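Local coordinates for integrase (PDB 3KKS), which probably catalyses, through its catalytic core domain, the insertion of viral DNA into host DNA, as retroviral integrases do, at residues Q6-H11 / H58-P63; T37-A42 / A67-N72; V54-S59 / T80-I85. All blocks are in the same frame, centred on the assembly; numbering follows the deposited sequence.

Contact 1 (Q6-H11 / H58-P63)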
loop_
_atom_site.group_PDB
_atom_site.type_symbol
_atom_site.label_atom_id
_atom_site.label_comp_id
_atom_site.label_asym_id
_atom_site.label_seq_id
_atom_site.Cartn_x
_atom_site.Cartn_y
_atom_site.Cartn_z
ATOM N N GLN A 6 -4.062 -3.090 3.301
ATOM C CA GLN A 6 -3.810 -2.444 4.576
ATOM C C GLN A 6 -2.894 -1.261 4.316
ATOM O O GLN A 6 -1.867 -1.387 3.640
ATOM C CB GLN A 6 -3.146 -3.385 5.579
ATOM C CG GLN A 6 -2.736 -2.651 6.848
ATOM C CD GLN A 6 -2.494 -3.571 8.021
ATOM O OE1 GLN A 6 -1.861 -3.177 9.009
ATOM N NE2 GLN A 6 -3.007 -4.803 7.931
ATOM N N MET A 7 -3.269 -0.114 4.861
ATOM C CA MET A 7 -2.510 1.100 4.667
ATOM C C MET A 7 -1.925 1.645 5.952
ATOM O O MET A 7 -2.477 1.456 7.033
ATOM C CB MET A 7 -3.404 2.161 4.036
ATOM C CG MET A 7 -4.676 2.419 4.815
ATOM S SD MET A 7 -5.724 3.682 4.049
ATOM C CE MET A 7 -7.143 3.634 5.201
ATOM N N ASP A 8 -0.802 2.336 5.806
ATOM C CA ASP A 8 -0.097 2.947 6.921
ATOM C C ASP A 8 0.752 4.076 6.364
ATOM O O ASP A 8 1.085 4.098 5.178
ATOM C CB ASP A 8 0.829 1.935 7.610
ATOM C CG ASP A 8 0.074 0.905 8.427
ATOM O OD1 ASP A 8 -0.579 1.299 9.424
ATOM O OD2 ASP A 8 0.135 -0.299 8.077
ATOM N N ASN A 9 1.079 5.024 7.227
ATOM C CA ASN A 9 1.927 6.130 6.848
ATOM C C ASN A 9 3.273 5.807 7.451
ATOM O O ASN A 9 3.348 5.288 8.562
ATOM C CB ASN A 9 1.403 7.441 7.424
ATOM C CG ASN A 9 0.152 7.906 6.734
ATOM O OD1 ASN A 9 0.083 7.921 5.509
ATOM N ND2 ASN A 9 -0.846 8.301 7.513
ATOM N N THR A 10 4.336 6.084 6.712
ATOM C CA THR A 10 5.666 5.823 7.225
ATOM C C THR A 10 6.530 7.018 6.913
ATOM O O THR A 10 6.109 7.946 6.227
ATOM C CB THR A 10 6.310 4.595 6.573
ATOM O OG1 THR A 10 6.507 4.847 5.177
ATOM C CG2 THR A 10 5.428 3.381 6.747
ATOM N N HIS A 11 7.749 6.981 7.422
ATOM C CA HIS A 11 8.694 8.050 7.193
ATOM C C HIS A 11 9.992 7.494 6.675
ATOM O O HIS A 11 10.466 6.446 7.094
ATOM C CB HIS A 11 8.971 8.813 8.485
ATOM C CG HIS A 11 7.757 9.432 9.084
ATOM N ND1 HIS A 11 7.464 10.774 8.967
ATOM C CD2 HIS A 11 6.721 8.878 9.765
ATOM C CE1 HIS A 11 6.302 11.019 9.541
ATOM N NE2 HIS A 11 5.831 9.889 10.032
ATOM N N HIS A 58 -7.981 -1.625 5.571
ATOM C CA HIS A 58 -7.665 -1.741 6.993
ATOM C C HIS A 58 -6.510 -0.812 7.371
ATOM O O HIS A 58 -5.670 -0.487 6.533
ATOM C CB HIS A 58 -7.281 -3.187 7.318
ATOM C CG HIS A 58 -7.112 -3.458 8.783
ATOM N ND1 HIS A 58 -8.168 -3.434 9.670
ATOM C CD2 HIS A 58 -6.015 -3.760 9.510
ATOM C CE1 HIS A 58 -7.723 -3.710 10.885
ATOM N NE2 HIS A 58 -6.421 -3.912 10.816
ATOM N N SER A 59 -6.474 -0.386 8.630
ATOM C CA SER A 59 -5.413 0.493 9.124
ATOM C C SER A 59 -5.478 0.613 10.647
ATOM O O SER A 59 -6.297 -0.043 11.291
ATOM C CB SER A 59 -5.557 1.879 8.519
ATOM O OG SER A 59 -6.801 2.439 8.876
ATOM N N ASP A 60 -4.616 1.448 11.220
ATOM C CA ASP A 60 -4.635 1.649 12.662
ATOM C C ASP A 60 -5.609 2.771 12.985
ATOM O O ASP A 60 -6.210 3.357 12.088
ATOM C CB ASP A 60 -3.240 1.987 13.214
ATOM C CG ASP A 60 -2.630 3.224 12.580
ATOM O OD1 ASP A 60 -3.318 4.257 12.479
ATOM O OD2 ASP A 60 -1.443 3.164 12.189
ATOM N N ASN A 61 -5.748 3.070 14.270
ATOM C CA ASN A 61 -6.662 4.096 14.746
ATOM C C ASN A 61 -6.165 5.519 14.535
ATOM O O ASN A 61 -6.693 6.465 15.125
ATOM C CB ASN A 61 -6.946 3.863 16.228
ATOM C CG ASN A 61 -8.420 3.874 16.537
ATOM O OD1 ASN A 61 -9.223 3.319 15.785
ATOM N ND2 ASN A 61 -8.790 4.493 17.656
ATOM N N GLY A 62 -5.149 5.674 13.697
ATOM C CA GLY A 62 -4.631 7.000 13.441
ATOM C C GLY A 62 -5.749 7.953 13.070
ATOM O O GLY A 62 -6.710 7.557 12.413
ATOM N N PRO A 63 -5.660 9.218 13.494
ATOM C CA PRO A 63 -6.658 10.253 13.211
ATOM C C PRO A 63 -6.917 10.452 11.723
ATOM O O PRO A 63 -8.057 10.622 11.305
ATOM C CB PRO A 63 -6.049 11.499 13.847
ATOM C CG PRO A 63 -5.315 10.946 15.006
ATOM C CD PRO A 63 -4.640 9.724 14.428
#

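Contact 2 (T37-A42 / A67-N72)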
loop_
_atom_site.group_PDB
_atom_site.type_symbol
_atom_site.label_atom_id
_atom_site.label_comp_id
_atom_site.label_asym_id
_atom_site.label_seq_id
_atom_site.Cartn_x
_atom_site.Cartn_y
_atom_site.Cartn_z
ATOM N N THR A 37 -2.501 14.087 6.748
ATOM C CA THR A 37 -3.853 14.587 6.957
ATOM C C THR A 37 -4.862 13.629 6.354
ATOM O O THR A 37 -4.504 12.720 5.599
ATOM C CB THR A 37 -4.059 15.966 6.299
ATOM O OG1 THR A 37 -3.603 15.919 4.943
ATOM C CG2 THR A 37 -3.299 17.041 7.053
ATOM N N ALA A 38 -6.128 13.839 6.685
ATOM C CA ALA A 38 -7.186 12.999 6.164
ATOM C C ALA A 38 -7.375 13.301 4.686
ATOM O O ALA A 38 -7.770 12.433 3.913
ATOM C CB ALA A 38 -8.480 13.265 6.919
ATOM N N LEU A 39 -7.099 14.545 4.305
ATOM C CA LEU A 39 -7.240 14.976 2.924
ATOM C C LEU A 39 -6.246 14.239 2.031
ATOM O O LEU A 39 -6.612 13.727 0.978
ATOM C CB LEU A 39 -7.039 16.495 2.825
ATOM C CG LEU A 39 -7.150 17.211 1.469
ATOM C CD1 LEU A 39 -5.837 17.136 0.739
ATOM C CD2 LEU A 39 -8.264 16.615 0.642
ATOM N N GLN A 40 -4.990 14.184 2.452
ATOM C CA GLN A 40 -3.985 13.484 1.667
ATOM C C GLN A 40 -4.357 12.009 1.606
ATOM O O GLN A 40 -4.362 11.412 0.529
ATOM C CB GLN A 40 -2.600 13.650 2.284
ATOM C CG GLN A 40 -2.109 15.083 2.284
ATOM C CD GLN A 40 -2.272 15.744 0.939
ATOM O OE1 GLN A 40 -1.961 15.153 -0.098
ATOM N NE2 GLN A 40 -2.757 16.980 0.944
ATOM N N VAL A 41 -4.689 11.425 2.753
ATOM C CA VAL A 41 -5.070 10.021 2.780
ATOM C C VAL A 41 -6.210 9.730 1.802
ATOM O O VAL A 41 -6.185 8.720 1.100
ATOM C CB VAL A 41 -5.479 9.575 4.194
ATOM C CG1 VAL A 41 -6.114 8.182 4.145
ATOM C CG2 VAL A 41 -4.242 9.539 5.089
ATOM N N ALA A 42 -7.201 10.615 1.750
ATOM C CA ALA A 42 -8.333 10.444 0.844
ATOM C C ALA A 42 -7.858 10.444 -0.604
ATOM O O ALA A 42 -8.329 9.655 -1.421
ATOM C CB ALA A 42 -9.343 11.555 1.061
ATOM N N ALA A 67 -11.115 9.778 10.298
ATOM C CA ALA A 67 -11.956 10.955 10.085
ATOM C C ALA A 67 -13.216 10.579 9.308
ATOM O O ALA A 67 -13.210 9.605 8.552
ATOM C CB ALA A 67 -11.175 12.016 9.330
ATOM N N HIS A 68 -14.296 11.336 9.510
ATOM C CA HIS A 68 -15.553 11.083 8.804
ATOM C C HIS A 68 -15.278 11.157 7.308
ATOM O O HIS A 68 -15.938 10.501 6.503
ATOM C CB HIS A 68 -16.614 12.121 9.190
ATOM C CG HIS A 68 -17.262 11.854 10.511
ATOM N ND1 HIS A 68 -17.845 12.849 11.271
ATOM C CD2 HIS A 68 -17.428 10.704 11.206
ATOM C CE1 HIS A 68 -18.338 12.320 12.377
ATOM N NE2 HIS A 68 -18.099 11.021 12.364
ATOM N N ARG A 69 -14.297 11.977 6.957
ATOM C CA ARG A 69 -13.881 12.147 5.573
ATOM C C ARG A 69 -13.557 10.770 4.979
ATOM O O ARG A 69 -14.070 10.397 3.924
ATOM C CB ARG A 69 -12.644 13.062 5.535
ATOM C CG ARG A 69 -11.720 12.855 4.343
ATOM C CD ARG A 69 -12.014 13.808 3.204
ATOM N NE ARG A 69 -11.603 15.172 3.521
ATOM C CZ ARG A 69 -11.636 16.180 2.657
ATOM N NH1 ARG A 69 -12.061 15.982 1.415
ATOM N NH2 ARG A 69 -11.249 17.387 3.038
ATOM N N ILE A 70 -12.725 10.011 5.684
ATOM C CA ILE A 70 -12.307 8.687 5.230
ATOM C C ILE A 70 -13.411 7.653 5.343
ATOM O O ILE A 70 -13.575 6.801 4.459
ATOM C CB ILE A 70 -11.081 8.203 6.028
ATOM C CG1 ILE A 70 -9.971 9.250 5.929
ATOM C CG2 ILE A 70 -10.609 6.852 5.509
ATOM C CD1 ILE A 70 -9.709 9.742 4.503
ATOM N N GLU A 71 -14.169 7.729 6.433
ATOM C CA GLU A 71 -15.272 6.805 6.665
ATOM C C GLU A 71 -16.340 6.964 5.590
ATOM O O GLU A 71 -16.845 5.983 5.050
ATOM C CB GLU A 71 -15.886 7.051 8.044
ATOM C CG GLU A 71 -15.641 5.921 9.045
ATOM C CD GLU A 71 -14.760 6.342 10.207
ATOM O OE1 GLU A 71 -15.054 7.390 10.826
ATOM O OE2 GLU A 71 -13.781 5.621 10.506
ATOM N N ASN A 72 -16.693 8.202 5.275
ATOM C CA ASN A 72 -17.698 8.424 4.246
ATOM C C ASN A 72 -17.153 8.100 2.847
ATOM O O ASN A 72 -17.886 7.617 1.986
ATOM C CB ASN A 72 -18.213 9.863 4.301
ATOM C CG ASN A 72 -19.065 10.132 5.536
ATOM O OD1 ASN A 72 -19.589 9.209 6.158
ATOM N ND2 ASN A 72 -19.219 11.402 5.883
#

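Contact 3 (V54-S59 / T80-I85)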
loop_
_atom_site.group_PDB
_atom_site.type_symbol
_atom_site.label_atom_id
_atom_site.label_comp_id
_atom_site.label_asym_id
_atom_site.label_seq_id
_atom_site.Cartn_x
_atom_site.Cartn_y
_atom_site.Cartn_z
ATOM N N VAL A 54 -10.210 -2.525 -4.836
ATOM C CA VAL A 54 -10.106 -2.432 -3.393
ATOM C C VAL A 54 -11.475 -2.718 -2.811
ATOM O O VAL A 54 -12.401 -1.920 -2.961
ATOM C CB VAL A 54 -9.672 -1.026 -2.955
ATOM C CG1 VAL A 54 -9.539 -0.966 -1.439
ATOM C CG2 VAL A 54 -8.381 -0.661 -3.639
ATOM N N LEU A 55 -11.591 -3.859 -2.141
ATOM C CA LEU A 55 -12.852 -4.271 -1.541
ATOM C C LEU A 55 -12.892 -4.069 -0.041
ATOM O O LEU A 55 -13.962 -3.912 0.544
ATOM C CB LEU A 55 -13.119 -5.738 -1.875
ATOM C CG LEU A 55 -13.929 -5.981 -3.148
ATOM C CD1 LEU A 55 -13.818 -4.799 -4.096
ATOM C CD2 LEU A 55 -13.448 -7.257 -3.806
ATOM N N HIS A 56 -11.723 -4.058 0.580
ATOM C CA HIS A 56 -11.655 -3.897 2.017
ATOM C C HIS A 56 -10.387 -3.138 2.368
ATOM O O HIS A 56 -9.302 -3.463 1.879
ATOM C CB HIS A 56 -11.669 -5.286 2.676
ATOM C CG HIS A 56 -11.774 -5.256 4.168
ATOM N ND1 HIS A 56 -12.222 -6.336 4.899
ATOM C CD2 HIS A 56 -11.472 -4.290 5.071
ATOM C CE1 HIS A 56 -12.192 -6.036 6.186
ATOM N NE2 HIS A 56 -11.741 -4.801 6.316
ATOM N N LEU A 57 -10.532 -2.125 3.216
ATOM C CA LEU A 57 -9.411 -1.293 3.629
ATOM C C LEU A 57 -9.217 -1.384 5.142
ATOM O O LEU A 57 -10.171 -1.243 5.905
ATOM C CB LEU A 57 -9.684 0.152 3.212
ATOM C CG LEU A 57 -8.517 1.109 2.964
ATOM C CD1 LEU A 57 -7.477 0.472 2.053
ATOM C CD2 LEU A 57 -9.059 2.379 2.322
ATOM N N HIS A 58 -7.981 -1.625 5.571
ATOM C CA HIS A 58 -7.665 -1.741 6.993
ATOM C C HIS A 58 -6.510 -0.812 7.371
ATOM O O HIS A 58 -5.670 -0.487 6.533
ATOM C CB HIS A 58 -7.281 -3.187 7.318
ATOM C CG HIS A 58 -7.112 -3.458 8.783
ATOM N ND1 HIS A 58 -8.168 -3.434 9.670
ATOM C CD2 HIS A 58 -6.015 -3.760 9.510
ATOM C CE1 HIS A 58 -7.723 -3.710 10.885
ATOM N NE2 HIS A 58 -6.421 -3.912 10.816
ATOM N N SER A 59 -6.474 -0.386 8.630
ATOM C CA SER A 59 -5.413 0.493 9.124
ATOM C C SER A 59 -5.478 0.613 10.647
ATOM O O SER A 59 -6.297 -0.043 11.291
ATOM C CB SER A 59 -5.557 1.879 8.519
ATOM O OG SER A 59 -6.801 2.439 8.876
ATOM N N THR A 80 -15.249 -1.803 2.345
ATOM C CA THR A 80 -15.392 -2.173 3.741
ATOM C C THR A 80 -14.169 -1.623 4.456
ATOM O O THR A 80 -13.044 -1.821 4.008
ATOM C CB THR A 80 -15.431 -3.687 3.908
ATOM O OG1 THR A 80 -16.472 -4.220 3.085
ATOM C CG2 THR A 80 -15.701 -4.056 5.358
ATOM N N LYS A 81 -14.388 -0.916 5.556
ATOM C CA LYS A 81 -13.280 -0.343 6.302
ATOM C C LYS A 81 -13.267 -0.832 7.738
ATOM O O LYS A 81 -14.306 -0.896 8.392
ATOM C CB LYS A 81 -13.356 1.186 6.272
ATOM C CG LYS A 81 -12.323 1.877 7.147
ATOM C CD LYS A 81 -12.430 3.394 7.035
ATOM C CE LYS A 81 -11.698 4.086 8.174
ATOM N NZ LYS A 81 -10.289 3.655 8.287
ATOM N N THR A 82 -12.079 -1.188 8.212
ATOM C CA THR A 82 -11.896 -1.672 9.573
ATOM C C THR A 82 -10.678 -0.994 10.178
ATOM O O THR A 82 -9.912 -0.336 9.470
ATOM C CB THR A 82 -11.718 -3.210 9.610
ATOM O OG1 THR A 82 -10.633 -3.599 8.757
ATOM C CG2 THR A 82 -13.002 -3.897 9.144
ATOM N N THR A 83 -10.503 -1.157 11.485
ATOM C CA THR A 83 -9.393 -0.528 12.191
ATOM C C THR A 83 -8.834 -1.402 13.316
ATOM O O THR A 83 -9.442 -2.397 13.710
ATOM C CB THR A 83 -9.846 0.838 12.768
ATOM O OG1 THR A 83 -10.287 1.680 11.695
ATOM C CG2 THR A 83 -8.709 1.532 13.501
ATOM N N GLY A 84 -7.661 -1.030 13.818
ATOM C CA GLY A 84 -7.046 -1.780 14.894
ATOM C C GLY A 84 -6.199 -2.949 14.435
ATOM O O GLY A 84 -6.658 -4.089 14.408
ATOM N N ILE A 85 -4.955 -2.664 14.069
ATOM C CA ILE A 85 -4.032 -3.700 13.625
ATOM C C ILE A 85 -3.812 -4.688 14.777
ATOM O O ILE A 85 -3.718 -4.289 15.939
ATOM C CB ILE A 85 -2.686 -3.073 13.192
ATOM C CG1 ILE A 85 -2.922 -2.159 11.984
ATOM C CG2 ILE A 85 -1.673 -4.161 12.856
ATOM C CD1 ILE A 85 -1.678 -1.455 11.478
#

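Contact 1 (Q6-H11 / H58-P63)
D8, within strand 4-12, and D60, just past the end of the parallel strand 56-59 of the RNase H-like integrase fold, are consistent with the first two acids of the family's D,D-35-E active-site motif. D8 OD1 and D60 OD2 stand 3.4 Å apart, two acceptors that do not bond, as expected of carboxylates that in relatives bind metal together. Just upstream the strands are paired: M7 N donates to H58 O over 2.9 Å at 167°, and the same oxygen takes a CA-H...O contact from Q6 CA. Q6 and H58 project from one face of the sheet, side by side and pointing the same way. The Q6 amide, its plane turned 76° from the imidazole, sets NE2 at the ring edge, 3.6 Å from H58 CD2, while H58 ND1 is bonded to T82. M7 and S59 meet on the reverse face, with M7 CG 3.8 Å from S59 CB; chi1 of M7 (55°) puts CG between its own N and C. F65 of helix 63-66 touches S59 and D60. Beyond the strand the chain closes an Asx turn, in which G62 N reaches D60 OD1 at 2.6 Å from the anti side of the carboxylate.

Contact 2 (T37-A42 / A67-N72)
The first turns of helices 38-51 and 68-76, which meet through A38, A42, A67 and I70, run side by side in nearly the same direction, their short axes 22° apart and 9.4 Å at closest approach. In the RNase H-like fold both helices lie on the same face of the central sheet, and the second belongs to the beta-alpha-beta crossover between strands 56-59 and 80-83. The interface starts at two alanines, A38 CB touching A67 CB at 3.8 Å. A67 is itself the N-cap residue of its helix, and its carbonyl oxygen receives the backbone N of E71; T37 caps the partner helix with a weak bond from Q40 N to its OG1.

I70 carries the buried half. Its CG1 lies anti to the carbonyl carbon (chi1 -55°), and CD1 beyond it rests on the backbone of the facing turn, 3.4 Å from A38 O, an oxygen already bonded to A42 N. The same methyl is 3.9 Å from V41 CG1, the two side chains crossing at about a right angle, and also touches A42 CB. V41 continues onto C64 and F65 of helix 63-66, and I70 onto K81 of the edge strand, linking the helix pair to the sheet.

R69 closes the exposed half with its aliphatic part. CG passes A38 O, and CD comes to 4.1 Å from A42 CB. Bent at chi2 and chi3, the chain brings the guanidinium beside L39, the two side chains pointing the same way; because R69 also touches a crystal neighbour, this pose may owe something to the lattice. L39 CD2 lies 3.6 Å above one guanidinium face, offset toward the rim, near NH1 and NH2.

Contact 3 (V54-S59 / T80-I85)
Backbone bonds pair H56 and L57 with T80 and K81 as parallel neighbours in the RNase H-like sheet, 80-83 being its edge strand in this chain. L57 bonds through both its polar atoms: L57 N donates to T80 O at 2.7 Å, and L57 O accepts from T82 N at 3.0 Å. T80 N also donates to L55 O, just before the strand begins. At the far end the pairing weakens, and G84 N makes only a bent, weak bond to S59 O; the positive phi of G84 (87°) suits a glycine at this turn.

Side-chain hydrogen bonds converge on T82. With chi1 at 55°, OG1 sits between its own N and C and is gripped by two imidazoles, H56 NE2 at 2.9 Å and H58 ND1 at 2.6 Å, each meeting it at a ring edge. Each bond ties one ring nitrogen to the same hydroxyl; Y87 also meets both rings. H58 NE2, buried here, finds no partner in the model; G84 O lies near the ring plane but 3.6 Å away.

Apolar contact on the same face comes from T80, whose CG2 makes a CH-pi contact over the H56 ring, 4.0 Å from the centroid and almost on the ring normal. The opposite face carries L57, which packs on I45 and C74 of the two covering helices, and K81. The K81 chain stays extended until chi4, and its NZ bonds F65 O while lying 3.7 Å from S59 OG.

From the N terminus, strand 4-12 supplies the first half of contact 1, and its partner follows after 46 intervening residues, which hold strands 15-22 and 28-33 and helix 38-51. Contact 2 opens inside that loop, at 37-42, and closes beyond it at 67-72, so contacts 1 and 2 cross. Contact 3 starts at 54-59, shares H58 and S59 with contact 1, and closes at 80-85 over the helices 63-66 and 68-76; it crosses contact 2. Strand 56-59 thus joins 4-12 to 80-83. I85 CD1 reaches D8 OD1 between contacts 1 and 3, and I70 CG2 meets K81 CE where helix 68-76 lies on the sheet.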